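Local coordinates for protein 378aa long hypothetical citrate synthase (Sulfolobus tokodaii, PDB 1VGM) that is probably a member of the citrate synthase family, with a predominantly helical fold, and pairs with a second copy of itself, at residues 60-63 / 64-67; 295-298 / 299-303; 302-306 / 307-311. All coordinates share one frame; numbering follows the deposited sequence.

Contact 1. Residues 60-63 / 64-67; sequences RQQL and NQIK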
ATOM      1  N   ARG A  60     -33.611 -13.850   4.992  1.00 12.24           N
ATOM      2  CA  ARG A  60     -33.861 -13.847   3.562  1.00 13.81           C
ATOM      3  C   ARG A  60     -33.875 -12.418   3.015  1.00 13.88           C
ATOM      4  O   ARG A  60     -33.339 -12.155   1.941  1.00 14.15           O
ATOM      5  CB  ARG A  60     -35.196 -14.540   3.264  1.00 16.19           C
ATOM      6  CG  ARG A  60     -35.636 -14.463   1.803  1.00 23.19           C
ATOM      7  CD  ARG A  60     -34.853 -15.434   0.936  1.00 29.30           C
ATOM      8  NE  ARG A  60     -35.089 -16.820   1.329  1.00 33.69           N
ATOM      9  CZ  ARG A  60     -34.158 -17.766   1.316  1.00 34.31           C
ATOM     10  NH1 ARG A  60     -34.475 -19.018   1.615  1.00 34.20           N
ATOM     11  NH2 ARG A  60     -32.907 -17.458   1.002  1.00 36.07           N
ATOM     12  N   GLN A  61     -34.485 -11.493   3.751  1.00 14.69           N
ATOM     13  CA  GLN A  61     -34.573 -10.114   3.282  1.00 15.53           C
ATOM     14  C   GLN A  61     -33.187  -9.480   3.202  1.00 14.22           C
ATOM     15  O   GLN A  61     -32.829  -8.879   2.185  1.00  9.69           O
ATOM     16  CB  GLN A  61     -35.462  -9.284   4.209  1.00 19.57           C
ATOM     17  CG  GLN A  61     -36.858  -9.860   4.387  1.00 24.93           C
ATOM     18  CD  GLN A  61     -36.999 -10.654   5.679  1.00 28.17           C
ATOM     19  OE1 GLN A  61     -37.447 -10.120   6.699  1.00 27.82           O
ATOM     20  NE2 GLN A  61     -36.610 -11.932   5.642  1.00 18.70           N
ATOM     21  N   GLN A  62     -32.412  -9.621   4.274  1.00 11.86           N
ATOM     22  CA  GLN A  62     -31.061  -9.076   4.313  1.00 13.23           C
ATOM     23  C   GLN A  62     -30.157  -9.700   3.252  1.00 11.46           C
ATOM     24  O   GLN A  62     -29.369  -8.997   2.623  1.00 12.52           O
ATOM     25  CB  GLN A  62     -30.447  -9.268   5.705  1.00 13.09           C
ATOM     26  CG  GLN A  62     -31.194  -8.499   6.801  1.00 11.92           C
ATOM     27  CD  GLN A  62     -30.864  -8.987   8.203  1.00 11.70           C
ATOM     28  OE1 GLN A  62     -30.657 -10.178   8.428  1.00 10.58           O
ATOM     29  NE2 GLN A  62     -30.819  -8.063   9.152  1.00 10.05           N
ATOM     30  N   LEU A  63     -30.267 -11.012   3.048  1.00  9.80           N
ATOM     31  CA  LEU A  63     -29.476 -11.689   2.019  1.00  8.95           C
ATOM     32  C   LEU A  63     -29.828 -11.166   0.630  1.00 13.34           C
ATOM     33  O   LEU A  63     -28.951 -10.984  -0.208  1.00 12.66           O
ATOM     34  CB  LEU A  63     -29.707 -13.201   2.070  1.00  8.93           C
ATOM     35  CG  LEU A  63     -29.031 -14.089   1.013  1.00  8.73           C
ATOM     36  CD1 LEU A  63     -27.533 -13.847   0.976  1.00 10.18           C
ATOM     37  CD2 LEU A  63     -29.317 -15.544   1.330  1.00 10.36           C
ATOM     38  N   ASN A  64     -31.111 -10.918   0.385  1.00 13.48           N
ATOM     39  CA  ASN A  64     -31.532 -10.371  -0.901  1.00 13.37           C
ATOM     40  C   ASN A  64     -31.025  -8.946  -1.110  1.00 12.53           C
ATOM     41  O   ASN A  64     -30.800  -8.514  -2.241  1.00 14.25           O
ATOM     42  CB  ASN A  64     -33.057 -10.404  -1.023  1.00 16.94           C
ATOM     43  CG  ASN A  64     -33.573 -11.756  -1.495  1.00 19.92           C
ATOM     44  OD1 ASN A  64     -32.857 -12.502  -2.158  1.00 20.10           O
ATOM     45  ND2 ASN A  64     -34.819 -12.074  -1.153  1.00 17.50           N
ATOM     46  N   GLN A  65     -30.833  -8.220  -0.020  1.00 14.10           N
ATOM     47  CA  GLN A  65     -30.237  -6.902  -0.113  1.00 13.85           C
ATOM     48  C   GLN A  65     -28.757  -6.978  -0.502  1.00 13.83           C
ATOM     49  O   GLN A  65     -28.307  -6.218  -1.357  1.00 12.21           O
ATOM     50  CB  GLN A  65     -30.429  -6.153   1.212  1.00 18.75           C
ATOM     51  CG  GLN A  65     -31.883  -5.733   1.429  1.00 23.48           C
ATOM     52  CD  GLN A  65     -32.151  -5.132   2.797  1.00 26.12           C
ATOM     53  OE1 GLN A  65     -31.742  -5.673   3.823  1.00 28.26           O
ATOM     54  NE2 GLN A  65     -32.855  -4.008   2.815  1.00 28.97           N
ATOM     55  N   ILE A  66     -28.008  -7.903   0.099  1.00  8.54           N
ATOM     56  CA  ILE A  66     -26.627  -8.147  -0.319  1.00  8.19           C
ATOM     57  C   ILE A  66     -26.540  -8.440  -1.813  1.00  8.68           C
ATOM     58  O   ILE A  66     -25.749  -7.825  -2.526  1.00  8.68           O
ATOM     59  CB  ILE A  66     -25.994  -9.352   0.419  1.00 11.01           C
ATOM     60  CG1 ILE A  66     -26.005  -9.113   1.931  1.00 11.37           C
ATOM     61  CG2 ILE A  66     -24.551  -9.560  -0.070  1.00  8.39           C
ATOM     62  CD1 ILE A  66     -25.101  -7.976   2.371  1.00 19.23           C
ATOM     63  N   LYS A  67     -27.346  -9.391  -2.280  1.00  7.49           N
ATOM     64  CA  LYS A  67     -27.323  -9.786  -3.688  1.00 11.05           C
ATOM     65  C   LYS A  67     -27.699  -8.617  -4.607  1.00 10.19           C
ATOM     66  O   LYS A  67     -27.136  -8.460  -5.696  1.00 10.91           O
ATOM     67  CB  LYS A  67     -28.277 -10.971  -3.914  1.00 10.06           C
ATOM     68  CG  LYS A  67     -27.916 -12.214  -3.102  1.00  8.26           C
ATOM     69  CD  LYS A  67     -28.890 -13.368  -3.328  1.00  8.88           C
ATOM     70  CE  LYS A  67     -28.322 -14.670  -2.764  1.00 10.14           C
ATOM     71  NZ  LYS A  67     -29.258 -15.834  -2.862  1.00 10.62           N
TER
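Leu63 and Lys67, one helical turn apart, lie obliquely against each other, the lysine chain passing the isobutyl group with its methylenes. Its CE comes 3.9 Å from both CG and CD1 of Leu63, while further back Lys67 CG sits 3.3 Å from the Leu63 carbonyl O. The lysine chain is extended beyond CG, which stands anti to its own carbonyl carbon (chi1 -60°), and it therefore runs back along the helix toward Leu63. Arg60 and Asn64 form the next pair. The aliphatic part of the arginine, bent at chi2 and chi3, meets the amide at 3.9 Å between Arg60 CG and Asn64 ND2, and the guanidinium and amide planes are turned 37° apart. A third pair is looser: Gln65 OE1 approaches Gln62 CG at 4.1 Å, with the two amide planes 25° apart. Beneath these side chains four i to i+4 backbone bonds hold these two turns, from Asn64 N to Arg60 O at 3.0 Å through to Lys67 N to Leu63 O at 3.1 Å. Leu63 and Ile66 are buried; both touch helix 45-54, and Ile375 of the second subunit packs on Leu63 and Arg60. Asn59 OD1 accepts a hydrogen bond from Gln62 N. The pattern is that of the first turns of an amphipathic alpha-helix, here helix 60-71, with one apolar face inward and amides on the outside.

Contact 2. Residues 295-298 / 299-303; sequences RIEK and LGVDT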
ATOM      1  N   ARG A 295      -0.286 -38.673  -2.366  1.00  8.87           N
ATOM      2  CA  ARG A 295       0.871 -39.474  -2.003  1.00  8.56           C
ATOM      3  C   ARG A 295       1.871 -38.591  -1.289  1.00  8.23           C
ATOM      4  O   ARG A 295       2.480 -38.996  -0.307  1.00  7.46           O
ATOM      5  CB  ARG A 295       1.522 -40.089  -3.249  1.00 11.22           C
ATOM      6  CG  ARG A 295       2.771 -40.929  -2.960  1.00 11.06           C
ATOM      7  CD  ARG A 295       2.470 -42.062  -1.977  1.00 14.57           C
ATOM      8  NE  ARG A 295       3.630 -42.917  -1.732  1.00 15.26           N
ATOM      9  CZ  ARG A 295       3.668 -43.897  -0.833  1.00 20.62           C
ATOM     10  NH1 ARG A 295       2.599 -44.170  -0.092  1.00 19.82           N
ATOM     11  NH2 ARG A 295       4.778 -44.607  -0.667  1.00 15.75           N
ATOM     12  N   ILE A 296       2.038 -37.375  -1.789  1.00  9.64           N
ATOM     13  CA  ILE A 296       2.957 -36.433  -1.164  1.00  9.87           C
ATOM     14  C   ILE A 296       2.471 -36.086   0.240  1.00 11.09           C
ATOM     15  O   ILE A 296       3.272 -35.932   1.166  1.00 10.40           O
ATOM     16  CB  ILE A 296       3.077 -35.131  -1.992  1.00 12.91           C
ATOM     17  CG1 ILE A 296       3.726 -35.428  -3.351  1.00  6.57           C
ATOM     18  CG2 ILE A 296       3.886 -34.098  -1.214  1.00 10.92           C
ATOM     19  CD1 ILE A 296       5.116 -36.029  -3.244  1.00  9.52           C
ATOM     20  N   GLU A 297       1.158 -35.964   0.398  1.00  8.28           N
ATOM     21  CA  GLU A 297       0.586 -35.672   1.706  1.00 11.16           C
ATOM     22  C   GLU A 297       0.931 -36.785   2.695  1.00 10.11           C
ATOM     23  O   GLU A 297       1.328 -36.510   3.824  1.00  8.30           O
ATOM     24  CB  GLU A 297      -0.935 -35.517   1.618  1.00  8.09           C
ATOM     25  CG  GLU A 297      -1.585 -35.229   2.968  1.00 11.51           C
ATOM     26  CD  GLU A 297      -3.077 -35.467   2.963  1.00 11.49           C
ATOM     27  OE1 GLU A 297      -3.679 -35.426   1.872  1.00 12.71           O
ATOM     28  OE2 GLU A 297      -3.650 -35.689   4.048  1.00 14.79           O
ATOM     29  N   LYS A 298       0.782 -38.036   2.264  1.00 12.32           N
ATOM     30  CA  LYS A 298       1.133 -39.180   3.108  1.00 16.39           C
ATOM     31  C   LYS A 298       2.611 -39.188   3.521  1.00 15.02           C
ATOM     32  O   LYS A 298       2.931 -39.290   4.705  1.00 15.78           O
ATOM     33  CB  LYS A 298       0.792 -40.491   2.393  1.00 19.00           C
ATOM     34  CG  LYS A 298       0.910 -41.729   3.273  1.00 25.76           C
ATOM     35  CD  LYS A 298       0.042 -41.608   4.525  1.00 30.81           C
ATOM     36  CE  LYS A 298      -1.442 -41.431   4.190  1.00 36.68           C
ATOM     37  NZ  LYS A 298      -2.211 -42.714   4.280  1.00 38.06           N
ATOM     38  N   LEU A 299       3.511 -39.079   2.550  1.00 12.84           N
ATOM     39  CA  LEU A 299       4.936 -39.016   2.856  1.00 12.24           C
ATOM     40  C   LEU A 299       5.216 -37.824   3.762  1.00 14.05           C
ATOM     41  O   LEU A 299       5.972 -37.932   4.733  1.00 10.03           O
ATOM     42  CB  LEU A 299       5.749 -38.900   1.566  1.00  9.21           C
ATOM     43  CG  LEU A 299       5.505 -40.057   0.590  1.00 11.46           C
ATOM     44  CD1 LEU A 299       6.159 -39.750  -0.755  1.00  9.15           C
ATOM     45  CD2 LEU A 299       6.051 -41.357   1.188  1.00 11.28           C
ATOM     46  N   GLY A 300       4.584 -36.695   3.440  1.00 11.97           N
ATOM     47  CA  GLY A 300       4.725 -35.488   4.234  1.00  8.94           C
ATOM     48  C   GLY A 300       4.351 -35.658   5.694  1.00 11.29           C
ATOM     49  O   GLY A 300       5.107 -35.270   6.587  1.00 10.75           O
ATOM     50  N   VAL A 301       3.182 -36.234   5.942  1.00 10.58           N
ATOM     51  CA  VAL A 301       2.743 -36.501   7.305  1.00 11.74           C
ATOM     52  C   VAL A 301       3.684 -37.480   8.012  1.00 13.76           C
ATOM     53  O   VAL A 301       4.143 -37.202   9.119  1.00 14.24           O
ATOM     54  CB  VAL A 301       1.290 -37.064   7.332  1.00 12.50           C
ATOM     55  CG1 VAL A 301       0.904 -37.466   8.755  1.00 13.45           C
ATOM     56  CG2 VAL A 301       0.313 -36.011   6.819  1.00 13.06           C
ATOM     57  N   ASP A 302       3.978 -38.616   7.378  1.00 14.86           N
ATOM     58  CA  ASP A 302       4.923 -39.583   7.952  1.00 15.64           C
ATOM     59  C   ASP A 302       6.221 -38.906   8.389  1.00 15.22           C
ATOM     60  O   ASP A 302       6.812 -39.263   9.407  1.00 15.71           O
ATOM     61  CB  ASP A 302       5.264 -40.683   6.940  1.00 18.35           C
ATOM     62  CG  ASP A 302       4.085 -41.577   6.620  1.00 22.00           C
ATOM     63  OD1 ASP A 302       3.092 -41.555   7.374  1.00 24.38           O
ATOM     64  OD2 ASP A 302       4.156 -42.308   5.609  1.00 28.72           O
ATOM     65  N   THR A 303       6.673 -37.933   7.609  1.00 13.14           N
ATOM     66  CA  THR A 303       7.969 -37.308   7.865  1.00 14.69           C
ATOM     67  C   THR A 303       7.861 -36.226   8.938  1.00 15.01           C
ATOM     68  O   THR A 303       8.711 -36.134   9.827  1.00 16.05           O
ATOM     69  CB  THR A 303       8.548 -36.687   6.580  1.00 12.92           C
ATOM     70  OG1 THR A 303       8.860 -37.726   5.650  1.00 14.23           O
ATOM     71  CG2 THR A 303       9.815 -35.917   6.880  1.00 16.69           C
TER
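Arg295 and Leu299 meet one turn apart on helix 284-304, the leucine lying against one face of the guanidinium. From its CB, 3.8 Å from Arg295 O, the Leu299 side chain runs back toward the preceding turn, because CG is anti to its own carbonyl carbon (chi1 -58°). CG then rests 3.3 Å from the same carbonyl O and also approaches Arg295 NE. Of the two methyls, CD1 stays beside Arg295 O and NE, whereas CD2 goes over the guanidinium face, 3.8 Å from its plane and displaced toward the rim, at 4.0 Å from both CZ and NH2 of Arg295. The polar end of that arginine is held elsewhere, by a salt bridge from NE to Asp240 at the start of helix 239-249, where Phe243 also touches Leu299. The backbone below is regular: Leu299 N bonds to Arg295 O in an almost straight line, N-H...O 177°, and Asp302 N reaches Lys298 O. The carboxylate of Asp302 lies beside the bent Lys298 chain, but the charged groups remain apart, with 6.2 Å between Lys298 NZ and Asp302 OD1. Further on, the Leu299 carbonyl is gripped twice, by Thr303 N and by Thr303 OG1 at 3.0 Å, from opposite faces of its plane. On another side of the helix Glu297 is anchored by Lys273 and Tyr316. Packing at i, i+4 spacing and a threonine hydroxyl bonded to the carbonyl four residues earlier are common within alpha-helices; here they lie in the last turns of helix 284-304, which Asp240 and Lys273 tie to helices 239-249 and 267-280.

Contact 3. Residues 302-306 / 307-311; sequences DTFGS and KHIYP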
ATOM      1  N   ASP A 302       3.978 -38.616   7.378  1.00 14.86           N
ATOM      2  CA  ASP A 302       4.923 -39.583   7.952  1.00 15.64           C
ATOM      3  C   ASP A 302       6.221 -38.906   8.389  1.00 15.22           C
ATOM      4  O   ASP A 302       6.812 -39.263   9.407  1.00 15.71           O
ATOM      5  CB  ASP A 302       5.264 -40.683   6.940  1.00 18.35           C
ATOM      6  CG  ASP A 302       4.085 -41.577   6.620  1.00 22.00           C
ATOM      7  OD1 ASP A 302       3.092 -41.555   7.374  1.00 24.38           O
ATOM      8  OD2 ASP A 302       4.156 -42.308   5.609  1.00 28.72           O
ATOM      9  N   THR A 303       6.673 -37.933   7.609  1.00 13.14           N
ATOM     10  CA  THR A 303       7.969 -37.308   7.865  1.00 14.69           C
ATOM     11  C   THR A 303       7.861 -36.226   8.938  1.00 15.01           C
ATOM     12  O   THR A 303       8.711 -36.134   9.827  1.00 16.05           O
ATOM     13  CB  THR A 303       8.548 -36.687   6.580  1.00 12.92           C
ATOM     14  OG1 THR A 303       8.860 -37.726   5.650  1.00 14.23           O
ATOM     15  CG2 THR A 303       9.815 -35.917   6.880  1.00 16.69           C
ATOM     16  N   PHE A 304       6.809 -35.415   8.856  1.00 14.60           N
ATOM     17  CA  PHE A 304       6.754 -34.155   9.592  1.00 13.83           C
ATOM     18  C   PHE A 304       5.646 -34.109  10.639  1.00 13.88           C
ATOM     19  O   PHE A 304       5.624 -33.215  11.483  1.00 13.30           O
ATOM     20  CB  PHE A 304       6.565 -32.990   8.623  1.00 15.96           C
ATOM     21  CG  PHE A 304       7.698 -32.813   7.656  1.00 17.00           C
ATOM     22  CD1 PHE A 304       7.487 -32.964   6.293  1.00 14.93           C
ATOM     23  CD2 PHE A 304       8.972 -32.476   8.106  1.00 19.12           C
ATOM     24  CE1 PHE A 304       8.513 -32.764   5.383  1.00 15.85           C
ATOM     25  CE2 PHE A 304      10.015 -32.271   7.199  1.00 18.76           C
ATOM     26  CZ  PHE A 304       9.784 -32.422   5.836  1.00 19.46           C
ATOM     27  N   GLY A 305       4.727 -35.064  10.580  1.00 12.32           N
ATOM     28  CA  GLY A 305       3.615 -35.058  11.513  1.00 15.39           C
ATOM     29  C   GLY A 305       4.090 -34.956  12.949  1.00 17.59           C
ATOM     30  O   GLY A 305       3.502 -34.244  13.761  1.00 15.33           O
ATOM     31  N   SER A 306       5.167 -35.667  13.257  1.00 18.06           N
ATOM     32  CA  SER A 306       5.651 -35.776  14.624  1.00 21.37           C
ATOM     33  C   SER A 306       6.234 -34.450  15.107  1.00 22.75           C
ATOM     34  O   SER A 306       6.387 -34.232  16.310  1.00 25.41           O
ATOM     35  CB  SER A 306       6.714 -36.879  14.722  1.00 20.19           C
ATOM     36  OG  SER A 306       7.995 -36.389  14.368  1.00 22.07           O
ATOM     37  N   LYS A 307       6.562 -33.568  14.172  1.00 22.92           N
ATOM     38  CA  LYS A 307       6.906 -32.194  14.524  1.00 22.09           C
ATOM     39  C   LYS A 307       5.709 -31.259  14.361  1.00 19.10           C
ATOM     40  O   LYS A 307       5.876 -30.049  14.217  1.00 19.36           O
ATOM     41  CB  LYS A 307       8.068 -31.698  13.659  1.00 26.60           C
ATOM     42  CG  LYS A 307       9.442 -32.112  14.163  1.00 31.24           C
ATOM     43  CD  LYS A 307       9.604 -33.626  14.169  1.00 34.36           C
ATOM     44  CE  LYS A 307      11.049 -34.028  14.434  1.00 36.08           C
ATOM     45  NZ  LYS A 307      11.982 -33.450  13.419  1.00 37.72           N
ATOM     46  N   HIS A 308       4.505 -31.821  14.390  1.00 16.19           N
ATOM     47  CA  HIS A 308       3.282 -31.020  14.305  1.00 18.03           C
ATOM     48  C   HIS A 308       3.287 -30.148  13.055  1.00 15.79           C
ATOM     49  O   HIS A 308       2.856 -28.995  13.082  1.00 17.17           O
ATOM     50  CB  HIS A 308       3.134 -30.141  15.554  1.00 20.38           C
ATOM     51  CG  HIS A 308       2.697 -30.897  16.769  1.00 26.53           C
ATOM     52  ND1 HIS A 308       3.469 -31.874  17.354  1.00 31.59           N
ATOM     53  CD2 HIS A 308       1.544 -30.854  17.479  1.00 27.78           C
ATOM     54  CE1 HIS A 308       2.812 -32.407  18.369  1.00 30.47           C
ATOM     55  NE2 HIS A 308       1.641 -31.805  18.466  1.00 33.23           N
ATOM     56  N   ILE A 309       3.781 -30.713  11.961  1.00 15.51           N
ATOM     57  CA  ILE A 309       3.774 -30.043  10.674  1.00 14.53           C
ATOM     58  C   ILE A 309       2.853 -30.815   9.739  1.00 13.92           C
ATOM     59  O   ILE A 309       3.045 -32.009   9.512  1.00 13.50           O
ATOM     60  CB  ILE A 309       5.213 -29.970  10.099  1.00 13.95           C
ATOM     61  CG1 ILE A 309       6.019 -28.936  10.891  1.00 13.12           C
ATOM     62  CG2 ILE A 309       5.185 -29.597   8.624  1.00 12.58           C
ATOM     63  CD1 ILE A 309       7.532 -29.028  10.704  1.00 18.61           C
ATOM     64  N   TYR A 310       1.840 -30.131   9.217  1.00 10.93           N
ATOM     65  CA  TYR A 310       0.766 -30.792   8.483  1.00 12.78           C
ATOM     66  C   TYR A 310       0.400 -29.995   7.236  1.00 10.96           C
ATOM     67  O   TYR A 310       0.864 -28.863   7.060  1.00 11.09           O
ATOM     68  CB  TYR A 310      -0.469 -30.945   9.375  1.00 11.65           C
ATOM     69  CG  TYR A 310      -0.342 -32.039  10.413  1.00 16.27           C
ATOM     70  CD1 TYR A 310       0.196 -31.769  11.668  1.00 15.50           C
ATOM     71  CD2 TYR A 310      -0.741 -33.348  10.133  1.00 13.26           C
ATOM     72  CE1 TYR A 310       0.340 -32.770  12.623  1.00 14.80           C
ATOM     73  CE2 TYR A 310      -0.601 -34.360  11.083  1.00 16.83           C
ATOM     74  CZ  TYR A 310      -0.058 -34.058  12.326  1.00 17.27           C
ATOM     75  OH  TYR A 310       0.100 -35.038  13.273  1.00 19.20           O
ATOM     76  N   PRO A 311      -0.438 -30.577   6.353  1.00 10.45           N
ATOM     77  CA  PRO A 311      -0.953 -29.834   5.197  1.00  9.38           C
ATOM     78  C   PRO A 311      -1.616 -28.543   5.657  1.00  9.59           C
ATOM     79  O   PRO A 311      -2.430 -28.554   6.574  1.00 10.99           O
ATOM     80  CB  PRO A 311      -1.966 -30.792   4.569  1.00 12.92           C
ATOM     81  CG  PRO A 311      -1.545 -32.160   5.050  1.00 11.95           C
ATOM     82  CD  PRO A 311      -1.026 -31.927   6.437  1.00  9.97           C
TER
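A Schellman motif ends helix 284-304, with His308, at positive phi (55°), as its C-prime residue. Its two defining bonds run from Ile309 N to Phe304 O, 3.1 Å, and from His308 N to Gly305 O, 2.7 Å. Phe304 O also accepts from Lys307 N, and the two donors come from opposite sides of its carbonyl plane, each well out of that plane, so a single oxygen takes two N-H groups as the chain turns away. The reversal brings Phe304 and Ile309 together. Phe304 CB lies 3.6 Å from Ile309 CB, and the methyl CG2 of Ile309, which stands anti to its own backbone N while CG1 takes chi1 -73°, approaches the base of the phenylalanine ring. One face of that ring is covered by Thr303 CG2, 3.5 Å above its centre, and Arg253 makes a cation-pi contact with the ring. On another side of the turn Gly305 CA lies over a face of the Tyr310 ring, and Tyr310 OH is 3.5 Å from Gly305 O. Tyr310 is itself placed by backbone hydrogen bonding with Gly258 and by the ring of Tyr265, whose plane is inclined at about 45° to its own. On the exposed side of the turn, Ser306 OG sits 3.2 Å from Lys307 CD, alongside the bent lysine chain. Apolar contact between Phe304, whose carbonyl takes the bond from Ile309 N, and Ile309, the residue after C-prime, is the hydrophobic interaction characteristic of a Schellman C-cap, which here redirects the chain toward helix 314-323.

Overall arrangement
Contact 3 begins on the helix 284-304 that carries contact 2 and continues into the loop beyond it: the two share Asp302 and Thr303, their centres are 8 Å apart, and they touch where Glu297 packs on Pro311 and Val301 on Tyr310. Contact 1, on helix 60-71, lies far off, its centre more than 40 Å from either, and it alone meets the second subunit. None is deep core. Contacts 1 and 2 are partly buried and keep ordinary i to i+4 helical bonding, the former with amides on its outer side and packing against helix 45-54, the latter tied to neighbouring helices by charged pairs. Contact 3 is a surface turn, where capping bonds join an apolar Phe304-Ile309 contact and, separately, glycine against a tyrosine ring.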